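Local coordinates for YARHG domain-containing protein (Legionella pneumophila subsp. pneumophila, PDB 4G2A) that is of unknown function but combines a DUF4424-like region with a C-terminal YARHG domain and may serve as a nutrient-binding protein, at residues 44-58 and 131-145. Sequence-based numbering, arbitrary orientation.
Sequences WHYNCNFTFKNTLNK and FPPLATVNIHHDYST
Y46 and Y143 form a hydrogen-bonded pair of the long antiparallel ladder between strands 44-54 and 136-145. Their rings are nearly parallel, planes 11° apart, but so displaced that they barely overlap; the rim of the Y143 ring lies over the Y46 face, and Y46 CB sits over the Y143 ring as a CH-pi contact, 3.9 Å from its centroid. The unusual chi1 of Y143, 56°, places CG between its backbone N and carbonyl carbon and swings the ring toward Y46. Further along this buried face, F50 turns its edge to the H141 ring, with F50 CE2 3.5 Å from H141 ND1, and F52 CE2 packs on I139 CG1 at 3.5 Å. Side chains of strands 10-15 and 155-160 cover this aromatic row.

The other face is mainly polar and partly exposed. N49 and N138 exchange two amide hydrogen bonds, N49 ND2 to N138 OD1 (2.8 Å) and N138 ND2 to N49 OD1 (3.0 Å), while H45 NE2 donates in its ring plane to D142 OD1 (2.7 Å), arriving from above the carboxylate plane. At the end of strand 44-54, buried N54 ties the two loops together: its OD1 closes an Asx turn with L56 N, and its ND2 bonds both P132 O (3.1 Å) and K58 O (2.7 Å). The chemistry thus divides by face, largely aromatic and apolar inside, mainly polar outside, where the bond to D142 fixes the turn of the H45 ring.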
ATOM      1  N   TRP A  44       0.743   0.378   7.031  1.00 24.74           N
ATOM      2  CA  TRP A  44      -0.303  -0.554   6.665  1.00 25.34           C
ATOM      3  C   TRP A  44      -0.343  -1.659   7.714  1.00 29.92           C
ATOM      4  O   TRP A  44       0.705  -2.203   8.086  1.00 28.24           O
ATOM      5  CB  TRP A  44      -0.084  -1.135   5.262  1.00 23.17           C
ATOM      6  CG  TRP A  44      -0.214  -0.128   4.164  1.00 23.23           C
ATOM      7  CD1 TRP A  44       0.799   0.456   3.469  1.00 25.42           C
ATOM      8  CD2 TRP A  44      -1.433   0.393   3.614  1.00 23.22           C
ATOM      9  NE1 TRP A  44       0.295   1.329   2.542  1.00 25.01           N
ATOM     10  CE2 TRP A  44      -1.076   1.303   2.598  1.00 26.39           C
ATOM     11  CE3 TRP A  44      -2.798   0.146   3.852  1.00 24.98           C
ATOM     12  CZ2 TRP A  44      -2.029   1.968   1.816  1.00 25.88           C
ATOM     13  CZ3 TRP A  44      -3.746   0.843   3.109  1.00 26.56           C
ATOM     14  CH2 TRP A  44      -3.359   1.721   2.087  1.00 26.83           C
ATOM     15  N   HIS A  45      -1.553  -1.973   8.195  1.00 28.15           N
ATOM     16  CA  HIS A  45      -1.809  -3.026   9.174  1.00 28.12           C
ATOM     17  C   HIS A  45      -2.562  -4.152   8.488  1.00 28.92           C
ATOM     18  O   HIS A  45      -3.648  -3.951   7.960  1.00 28.15           O
ATOM     19  CB  HIS A  45      -2.582  -2.471  10.379  1.00 30.69           C
ATOM     20  CG  HIS A  45      -2.816  -3.469  11.470  1.00 35.22           C
ATOM     21  ND1 HIS A  45      -3.913  -3.370  12.305  1.00 38.20           N
ATOM     22  CD2 HIS A  45      -2.102  -4.566  11.818  1.00 36.85           C
ATOM     23  CE1 HIS A  45      -3.824  -4.394  13.136  1.00 38.02           C
ATOM     24  NE2 HIS A  45      -2.750  -5.140  12.878  1.00 37.63           N
ATOM     25  N   TYR A  46      -1.960  -5.333   8.484  1.00 24.94           N
ATOM     26  CA  TYR A  46      -2.485  -6.528   7.835  1.00 24.07           C
ATOM     27  C   TYR A  46      -3.087  -7.490   8.833  1.00 27.53           C
ATOM     28  O   TYR A  46      -2.394  -7.915   9.763  1.00 26.93           O
ATOM     29  CB  TYR A  46      -1.364  -7.259   7.066  1.00 24.93           C
ATOM     30  CG  TYR A  46      -0.667  -6.451   5.993  1.00 26.20           C
ATOM     31  CD1 TYR A  46       0.227  -5.434   6.328  1.00 28.56           C
ATOM     32  CD2 TYR A  46      -0.778  -6.800   4.653  1.00 26.56           C
ATOM     33  CE1 TYR A  46       0.909  -4.715   5.344  1.00 30.05           C
ATOM     34  CE2 TYR A  46      -0.095  -6.099   3.664  1.00 27.90           C
ATOM     35  CZ  TYR A  46       0.743  -5.053   4.011  1.00 35.49           C
ATOM     36  OH  TYR A  46       1.400  -4.363   3.021  1.00 38.31           O
ATOM     37  N   ASN A  47      -4.379  -7.829   8.654  1.00 23.99           N
ATOM     38  CA  ASN A  47      -5.043  -8.869   9.438  1.00 25.64           C
ATOM     39  C   ASN A  47      -5.448  -9.921   8.415  1.00 32.30           C
ATOM     40  O   ASN A  47      -6.295  -9.658   7.557  1.00 32.35           O
ATOM     41  CB  ASN A  47      -6.206  -8.346  10.250  1.00 26.97           C
ATOM     42  CG  ASN A  47      -5.815  -7.421  11.361  1.00 44.34           C
ATOM     43  OD1 ASN A  47      -5.823  -6.199  11.206  1.00 39.08           O
ATOM     44  ND2 ASN A  47      -5.599  -7.972  12.542  1.00 38.58           N
ATOM     45  N   CYS A  48      -4.750 -11.056   8.413  1.00 30.27           N
ATOM     46  CA  CYS A  48      -4.972 -12.081   7.400  1.00 30.87           C
ATOM     47  C   CYS A  48      -5.411 -13.381   8.010  1.00 31.66           C
ATOM     48  O   CYS A  48      -4.744 -13.898   8.887  1.00 30.86           O
ATOM     49  CB  CYS A  48      -3.721 -12.287   6.551  1.00 31.95           C
ATOM     50  SG  CYS A  48      -2.912 -10.762   6.008  1.00 36.25           S
ATOM     51  N   ASN A  49      -6.480 -13.952   7.477  1.00 27.17           N
ATOM     52  CA  ASN A  49      -6.952 -15.247   7.889  1.00 27.61           C
ATOM     53  C   ASN A  49      -6.841 -16.171   6.704  1.00 30.85           C
ATOM     54  O   ASN A  49      -6.988 -15.724   5.571  1.00 30.04           O
ATOM     55  CB  ASN A  49      -8.379 -15.209   8.476  1.00 27.88           C
ATOM     56  CG  ASN A  49      -8.595 -16.397   9.386  1.00 37.93           C
ATOM     57  OD1 ASN A  49      -8.209 -16.379  10.556  1.00 32.23           O
ATOM     58  ND2 ASN A  49      -9.131 -17.491   8.852  1.00 28.58           N
ATOM     59  N   PHE A  50      -6.519 -17.446   6.964  1.00 27.52           N
ATOM     60  CA  PHE A  50      -6.329 -18.474   5.947  1.00 27.45           C
ATOM     61  C   PHE A  50      -6.917 -19.768   6.431  1.00 33.83           C
ATOM     62  O   PHE A  50      -6.776 -20.120   7.609  1.00 34.56           O
ATOM     63  CB  PHE A  50      -4.833 -18.694   5.616  1.00 28.62           C
ATOM     64  CG  PHE A  50      -3.996 -17.451   5.479  1.00 29.07           C
ATOM     65  CD1 PHE A  50      -3.913 -16.779   4.262  1.00 32.33           C
ATOM     66  CD2 PHE A  50      -3.310 -16.932   6.570  1.00 29.14           C
ATOM     67  CE1 PHE A  50      -3.175 -15.586   4.147  1.00 32.03           C
ATOM     68  CE2 PHE A  50      -2.574 -15.749   6.453  1.00 31.92           C
ATOM     69  CZ  PHE A  50      -2.503 -15.091   5.235  1.00 30.13           C
ATOM     70  N   THR A  51      -7.552 -20.493   5.524  1.00 30.47           N
ATOM     71  CA  THR A  51      -8.152 -21.784   5.832  1.00 31.57           C
ATOM     72  C   THR A  51      -7.437 -22.789   4.956  1.00 34.95           C
ATOM     73  O   THR A  51      -7.369 -22.605   3.742  1.00 36.68           O
ATOM     74  CB  THR A  51      -9.685 -21.732   5.621  1.00 37.86           C
ATOM     75  OG1 THR A  51     -10.235 -20.599   6.291  1.00 43.97           O
ATOM     76  CG2 THR A  51     -10.382 -22.959   6.095  1.00 31.68           C
ATOM     77  N   PHE A  52      -6.860 -23.804   5.568  1.00 29.37           N
ATOM     78  CA  PHE A  52      -6.127 -24.869   4.881  1.00 28.84           C
ATOM     79  C   PHE A  52      -6.802 -26.185   5.113  1.00 34.63           C
ATOM     80  O   PHE A  52      -7.274 -26.421   6.225  1.00 36.56           O
ATOM     81  CB  PHE A  52      -4.681 -24.957   5.391  1.00 29.63           C
ATOM     82  CG  PHE A  52      -3.815 -23.767   5.065  1.00 29.93           C
ATOM     83  CD1 PHE A  52      -3.122 -23.702   3.864  1.00 33.07           C
ATOM     84  CD2 PHE A  52      -3.659 -22.732   5.975  1.00 30.79           C
ATOM     85  CE1 PHE A  52      -2.311 -22.611   3.572  1.00 33.92           C
ATOM     86  CE2 PHE A  52      -2.847 -21.643   5.687  1.00 33.36           C
ATOM     87  CZ  PHE A  52      -2.164 -21.591   4.494  1.00 32.20           C
ATOM     88  N   LYS A  53      -6.831 -27.061   4.102  1.00 30.65           N
ATOM     89  CA  LYS A  53      -7.412 -28.381   4.284  1.00 31.41           C
ATOM     90  C   LYS A  53      -6.411 -29.509   3.940  1.00 36.06           C
ATOM     91  O   LYS A  53      -5.806 -29.515   2.862  1.00 34.18           O
ATOM     92  CB  LYS A  53      -8.719 -28.569   3.486  1.00 32.64           C
ATOM     93  CG  LYS A  53      -9.478 -29.818   3.954  1.00 35.85           C
ATOM     94  CD  LYS A  53     -10.714 -30.147   3.140  1.00 47.62           C
ATOM     95  CE  LYS A  53     -11.209 -31.571   3.365  1.00 42.50           C
ATOM     96  NZ  LYS A  53     -10.505 -32.557   2.483  1.00 47.37           N
ATOM     97  N   ASN A  54      -6.273 -30.476   4.871  1.00 34.10           N
ATOM     98  CA  ASN A  54      -5.503 -31.685   4.661  1.00 35.29           C
ATOM     99  C   ASN A  54      -6.350 -32.601   3.761  1.00 42.13           C
ATOM    100  O   ASN A  54      -7.444 -32.996   4.161  1.00 40.94           O
ATOM    101  CB  ASN A  54      -5.164 -32.357   5.996  1.00 37.73           C
ATOM    102  CG  ASN A  54      -4.385 -33.649   5.846  1.00 43.77           C
ATOM    103  OD1 ASN A  54      -3.814 -33.935   4.800  1.00 41.37           O
ATOM    104  ND2 ASN A  54      -4.300 -34.432   6.898  1.00 29.93           N
ATOM    105  N   THR A  55      -5.881 -32.891   2.537  1.00 40.88           N
ATOM    106  CA  THR A  55      -6.670 -33.703   1.612  1.00 43.01           C
ATOM    107  C   THR A  55      -6.381 -35.202   1.768  1.00 49.91           C
ATOM    108  O   THR A  55      -7.051 -36.017   1.121  1.00 52.52           O
ATOM    109  CB  THR A  55      -6.469 -33.249   0.171  1.00 50.56           C
ATOM    110  OG1 THR A  55      -5.131 -33.539  -0.228  1.00 54.76           O
ATOM    111  CG2 THR A  55      -6.801 -31.787  -0.026  1.00 41.14           C
ATOM    112  N   LEU A  56      -5.421 -35.561   2.650  1.00 45.34           N
ATOM    113  CA  LEU A  56      -5.036 -36.947   2.947  1.00 45.77           C
ATOM    114  C   LEU A  56      -5.781 -37.483   4.154  1.00 49.01           C
ATOM    115  O   LEU A  56      -5.934 -36.772   5.143  1.00 48.51           O
ATOM    116  CB  LEU A  56      -3.523 -37.052   3.210  1.00 45.06           C
ATOM    117  CG  LEU A  56      -2.579 -36.608   2.113  1.00 49.18           C
ATOM    118  CD1 LEU A  56      -1.131 -36.769   2.565  1.00 48.93           C
ATOM    119  CD2 LEU A  56      -2.802 -37.404   0.818  1.00 53.60           C
ATOM    120  N   ASN A  57      -6.171 -38.753   4.128  1.00 46.92           N
ATOM    121  CA  ASN A  57      -6.866 -39.299   5.283  1.00 47.24           C
ATOM    122  C   ASN A  57      -5.833 -39.844   6.297  1.00 52.88           C
ATOM    123  O   ASN A  57      -5.911 -40.985   6.747  1.00 55.29           O
ATOM    124  CB  ASN A  57      -7.926 -40.321   4.866  1.00 45.35           C
ATOM    125  CG  ASN A  57      -8.773 -40.850   6.012  1.00 69.77           C
ATOM    126  OD1 ASN A  57      -9.219 -40.116   6.912  1.00 61.87           O
ATOM    127  ND2 ASN A  57      -8.949 -42.162   6.037  1.00 63.51           N
ATOM    128  N   LYS A  58      -4.869 -38.987   6.671  1.00 47.80           N
ATOM    129  CA  LYS A  58      -3.823 -39.293   7.648  1.00 47.06           C
ATOM    130  C   LYS A  58      -3.291 -37.985   8.265  1.00 47.40           C
ATOM    131  O   LYS A  58      -3.433 -36.923   7.664  1.00 44.02           O
ATOM    132  CB  LYS A  58      -2.676 -40.148   7.036  1.00 50.16           C
ATOM    133  CG  LYS A  58      -1.810 -39.456   5.963  1.00 56.08           C
ATOM    134  CD  LYS A  58      -0.432 -40.112   5.865  1.00 53.59           C
ATOM    135  CE  LYS A  58       0.340 -39.751   4.618  1.00 58.99           C
ATOM    136  NZ  LYS A  58       1.675 -40.439   4.553  1.00 62.80           N
ATOM    137  N   PHE A 131      -1.869 -31.344  11.042  1.00 39.82           N
ATOM    138  CA  PHE A 131      -3.200 -31.559  10.537  1.00 39.27           C
ATOM    139  C   PHE A 131      -3.641 -32.990  10.807  1.00 44.51           C
ATOM    140  O   PHE A 131      -3.097 -33.906  10.171  1.00 44.09           O
ATOM    141  CB  PHE A 131      -3.296 -31.295   9.025  1.00 40.63           C
ATOM    142  CG  PHE A 131      -3.038 -29.913   8.485  1.00 41.39           C
ATOM    143  CD1 PHE A 131      -1.747 -29.397   8.439  1.00 43.14           C
ATOM    144  CD2 PHE A 131      -4.059 -29.190   7.872  1.00 42.83           C
ATOM    145  CE1 PHE A 131      -1.501 -28.144   7.884  1.00 43.15           C
ATOM    146  CE2 PHE A 131      -3.805 -27.951   7.294  1.00 44.13           C
ATOM    147  CZ  PHE A 131      -2.533 -27.424   7.325  1.00 42.06           C
ATOM    148  N   PRO A 132      -4.674 -33.193  11.673  1.00 40.84           N
ATOM    149  CA  PRO A 132      -5.282 -34.529  11.824  1.00 41.81           C
ATOM    150  C   PRO A 132      -5.839 -35.059  10.473  1.00 43.65           C
ATOM    151  O   PRO A 132      -5.940 -34.276   9.519  1.00 40.50           O
ATOM    152  CB  PRO A 132      -6.440 -34.270  12.819  1.00 44.16           C
ATOM    153  CG  PRO A 132      -6.088 -33.012  13.514  1.00 47.79           C
ATOM    154  CD  PRO A 132      -5.401 -32.186  12.475  1.00 42.04           C
ATOM    155  N   PRO A 133      -6.244 -36.349  10.348  1.00 41.55           N
ATOM    156  CA  PRO A 133      -6.777 -36.829   9.048  1.00 42.15           C
ATOM    157  C   PRO A 133      -7.969 -36.018   8.517  1.00 46.57           C
ATOM    158  O   PRO A 133      -8.945 -35.788   9.235  1.00 47.92           O
ATOM    159  CB  PRO A 133      -7.195 -38.278   9.351  1.00 45.76           C
ATOM    160  CG  PRO A 133      -6.328 -38.687  10.487  1.00 49.91           C
ATOM    161  CD  PRO A 133      -6.184 -37.448  11.335  1.00 44.34           C
ATOM    162  N   LEU A 134      -7.856 -35.564   7.253  1.00 41.88           N
ATOM    163  CA  LEU A 134      -8.827 -34.778   6.465  1.00 40.99           C
ATOM    164  C   LEU A 134      -9.280 -33.443   7.137  1.00 43.68           C
ATOM    165  O   LEU A 134     -10.292 -32.850   6.732  1.00 42.56           O
ATOM    166  CB  LEU A 134     -10.058 -35.642   6.093  1.00 42.57           C
ATOM    167  CG  LEU A 134      -9.801 -36.758   5.065  1.00 48.10           C
ATOM    168  CD1 LEU A 134     -11.019 -37.642   4.906  1.00 48.80           C
ATOM    169  CD2 LEU A 134      -9.344 -36.190   3.696  1.00 48.61           C
ATOM    170  N   ALA A 135      -8.484 -32.945   8.096  1.00 39.83           N
ATOM    171  CA  ALA A 135      -8.808 -31.774   8.893  1.00 39.04           C
ATOM    172  C   ALA A 135      -8.419 -30.440   8.267  1.00 41.21           C
ATOM    173  O   ALA A 135      -7.568 -30.365   7.388  1.00 39.95           O
ATOM    174  CB  ALA A 135      -8.162 -31.893  10.255  1.00 40.22           C
ATOM    175  N   THR A 136      -9.101 -29.380   8.737  1.00 37.95           N
ATOM    176  CA  THR A 136      -8.928 -27.979   8.373  1.00 36.47           C
ATOM    177  C   THR A 136      -8.118 -27.287   9.496  1.00 39.40           C
ATOM    178  O   THR A 136      -8.352 -27.531  10.684  1.00 40.18           O
ATOM    179  CB  THR A 136     -10.321 -27.329   8.144  1.00 42.66           C
ATOM    180  OG1 THR A 136     -10.973 -27.947   7.033  1.00 42.19           O
ATOM    181  CG2 THR A 136     -10.250 -25.842   7.894  1.00 39.60           C
ATOM    182  N   VAL A 137      -7.178 -26.444   9.126  1.00 34.71           N
ATOM    183  CA  VAL A 137      -6.384 -25.697  10.103  1.00 34.23           C
ATOM    184  C   VAL A 137      -6.541 -24.226   9.772  1.00 37.63           C
ATOM    185  O   VAL A 137      -6.467 -23.839   8.605  1.00 36.38           O
ATOM    186  CB  VAL A 137      -4.895 -26.167  10.178  1.00 37.19           C
ATOM    187  CG1 VAL A 137      -4.006 -25.169  10.908  1.00 35.74           C
ATOM    188  CG2 VAL A 137      -4.803 -27.538  10.843  1.00 38.45           C
ATOM    189  N   ASN A 138      -6.825 -23.423  10.800  1.00 34.61           N
ATOM    190  CA  ASN A 138      -6.948 -21.977  10.667  1.00 33.14           C
ATOM    191  C   ASN A 138      -5.592 -21.313  10.944  1.00 36.79           C
ATOM    192  O   ASN A 138      -4.952 -21.614  11.960  1.00 36.75           O
ATOM    193  CB  ASN A 138      -8.004 -21.436  11.618  1.00 29.18           C
ATOM    194  CG  ASN A 138      -8.453 -20.055  11.218  1.00 39.90           C
ATOM    195  OD1 ASN A 138      -9.264 -19.896  10.312  1.00 32.66           O
ATOM    196  ND2 ASN A 138      -7.899 -19.026  11.841  1.00 26.67           N
ATOM    197  N   ILE A 139      -5.140 -20.449  10.016  1.00 31.93           N
ATOM    198  CA  ILE A 139      -3.904 -19.685  10.160  1.00 30.43           C
ATOM    199  C   ILE A 139      -4.294 -18.225  10.163  1.00 32.55           C
ATOM    200  O   ILE A 139      -5.076 -17.805   9.322  1.00 31.48           O
ATOM    201  CB  ILE A 139      -2.787 -20.022   9.094  1.00 32.58           C
ATOM    202  CG1 ILE A 139      -2.344 -21.532   9.137  1.00 33.20           C
ATOM    203  CG2 ILE A 139      -1.559 -19.075   9.219  1.00 30.44           C
ATOM    204  CD1 ILE A 139      -1.743 -22.071  10.473  1.00 35.92           C
ATOM    205  N   HIS A 140      -3.783 -17.466  11.137  1.00 29.47           N
ATOM    206  CA  HIS A 140      -4.009 -16.027  11.243  1.00 27.78           C
ATOM    207  C   HIS A 140      -2.684 -15.282  11.391  1.00 29.30           C
ATOM    208  O   HIS A 140      -1.823 -15.690  12.163  1.00 28.74           O
ATOM    209  CB  HIS A 140      -4.962 -15.659  12.394  1.00 29.03           C
ATOM    210  CG  HIS A 140      -5.314 -14.201  12.408  1.00 31.61           C
ATOM    211  ND1 HIS A 140      -4.648 -13.309  13.220  1.00 33.40           N
ATOM    212  CD2 HIS A 140      -6.208 -13.523  11.659  1.00 33.15           C
ATOM    213  CE1 HIS A 140      -5.179 -12.124  12.965  1.00 32.71           C
ATOM    214  NE2 HIS A 140      -6.115 -12.201  12.027  1.00 32.90           N
ATOM    215  N   HIS A 141      -2.542 -14.198  10.622  1.00 25.23           N
ATOM    216  CA  HIS A 141      -1.414 -13.284  10.598  1.00 24.04           C
ATOM    217  C   HIS A 141      -1.858 -11.901  11.045  1.00 28.80           C
ATOM    218  O   HIS A 141      -2.967 -11.453  10.734  1.00 28.35           O
ATOM    219  CB  HIS A 141      -0.811 -13.182   9.192  1.00 23.35           C
ATOM    220  CG  HIS A 141      -0.022 -14.366   8.752  1.00 26.90           C
ATOM    221  ND1 HIS A 141       0.475 -14.456   7.461  1.00 28.42           N
ATOM    222  CD2 HIS A 141       0.319 -15.488   9.427  1.00 29.76           C
ATOM    223  CE1 HIS A 141       1.108 -15.614   7.398  1.00 27.81           C
ATOM    224  NE2 HIS A 141       1.039 -16.270   8.558  1.00 29.05           N
ATOM    225  N   ASP A 142      -0.981 -11.230  11.776  1.00 25.44           N
ATOM    226  CA  ASP A 142      -1.171  -9.864  12.252  1.00 26.19           C
ATOM    227  C   ASP A 142       0.217  -9.253  12.263  1.00 30.67           C
ATOM    228  O   ASP A 142       1.120  -9.801  12.891  1.00 31.80           O
ATOM    229  CB  ASP A 142      -1.869  -9.823  13.634  1.00 28.86           C
ATOM    230  CG  ASP A 142      -2.043  -8.459  14.286  1.00 44.41           C
ATOM    231  OD1 ASP A 142      -1.643  -7.447  13.674  1.00 43.21           O
ATOM    232  OD2 ASP A 142      -2.539  -8.409  15.433  1.00 58.84           O
ATOM    233  N   TYR A 143       0.406  -8.192  11.481  1.00 26.01           N
ATOM    234  CA  TYR A 143       1.675  -7.488  11.359  1.00 25.73           C
ATOM    235  C   TYR A 143       1.437  -6.130  10.689  1.00 28.66           C
ATOM    236  O   TYR A 143       0.337  -5.851  10.211  1.00 26.67           O
ATOM    237  CB  TYR A 143       2.718  -8.329  10.578  1.00 25.81           C
ATOM    238  CG  TYR A 143       2.260  -8.753   9.198  1.00 26.83           C
ATOM    239  CD1 TYR A 143       1.500  -9.907   9.017  1.00 29.07           C
ATOM    240  CD2 TYR A 143       2.641  -8.040   8.067  1.00 25.93           C
ATOM    241  CE1 TYR A 143       1.086 -10.307   7.749  1.00 28.45           C
ATOM    242  CE2 TYR A 143       2.253  -8.444   6.795  1.00 26.14           C
ATOM    243  CZ  TYR A 143       1.463  -9.569   6.643  1.00 30.05           C
ATOM    244  OH  TYR A 143       1.076  -9.964   5.394  1.00 28.20           O
ATOM    245  N   SER A 144       2.488  -5.306  10.652  1.00 25.55           N
ATOM    246  CA  SER A 144       2.487  -3.986  10.022  1.00 24.56           C
ATOM    247  C   SER A 144       3.682  -3.841   9.122  1.00 26.03           C
ATOM    248  O   SER A 144       4.652  -4.572   9.260  1.00 24.35           O
ATOM    249  CB  SER A 144       2.516  -2.886  11.083  1.00 28.38           C
ATOM    250  OG  SER A 144       1.317  -2.923  11.834  1.00 45.12           O
ATOM    251  N   THR A 145       3.621  -2.879   8.218  1.00 23.76           N
ATOM    252  CA  THR A 145       4.717  -2.497   7.319  1.00 23.57           C
ATOM    253  C   THR A 145       4.697  -0.983   7.250  1.00 27.34           C
ATOM    254  O   THR A 145       3.743  -0.367   7.738  1.00 27.51           O
ATOM    255  CB  THR A 145       4.562  -3.131   5.903  1.00 27.03           C
ATOM    256  OG1 THR A 145       3.455  -2.533   5.231  1.00 25.59           O
ATOM    257  CG2 THR A 145       4.423  -4.650   5.918  1.00 22.60           C
TER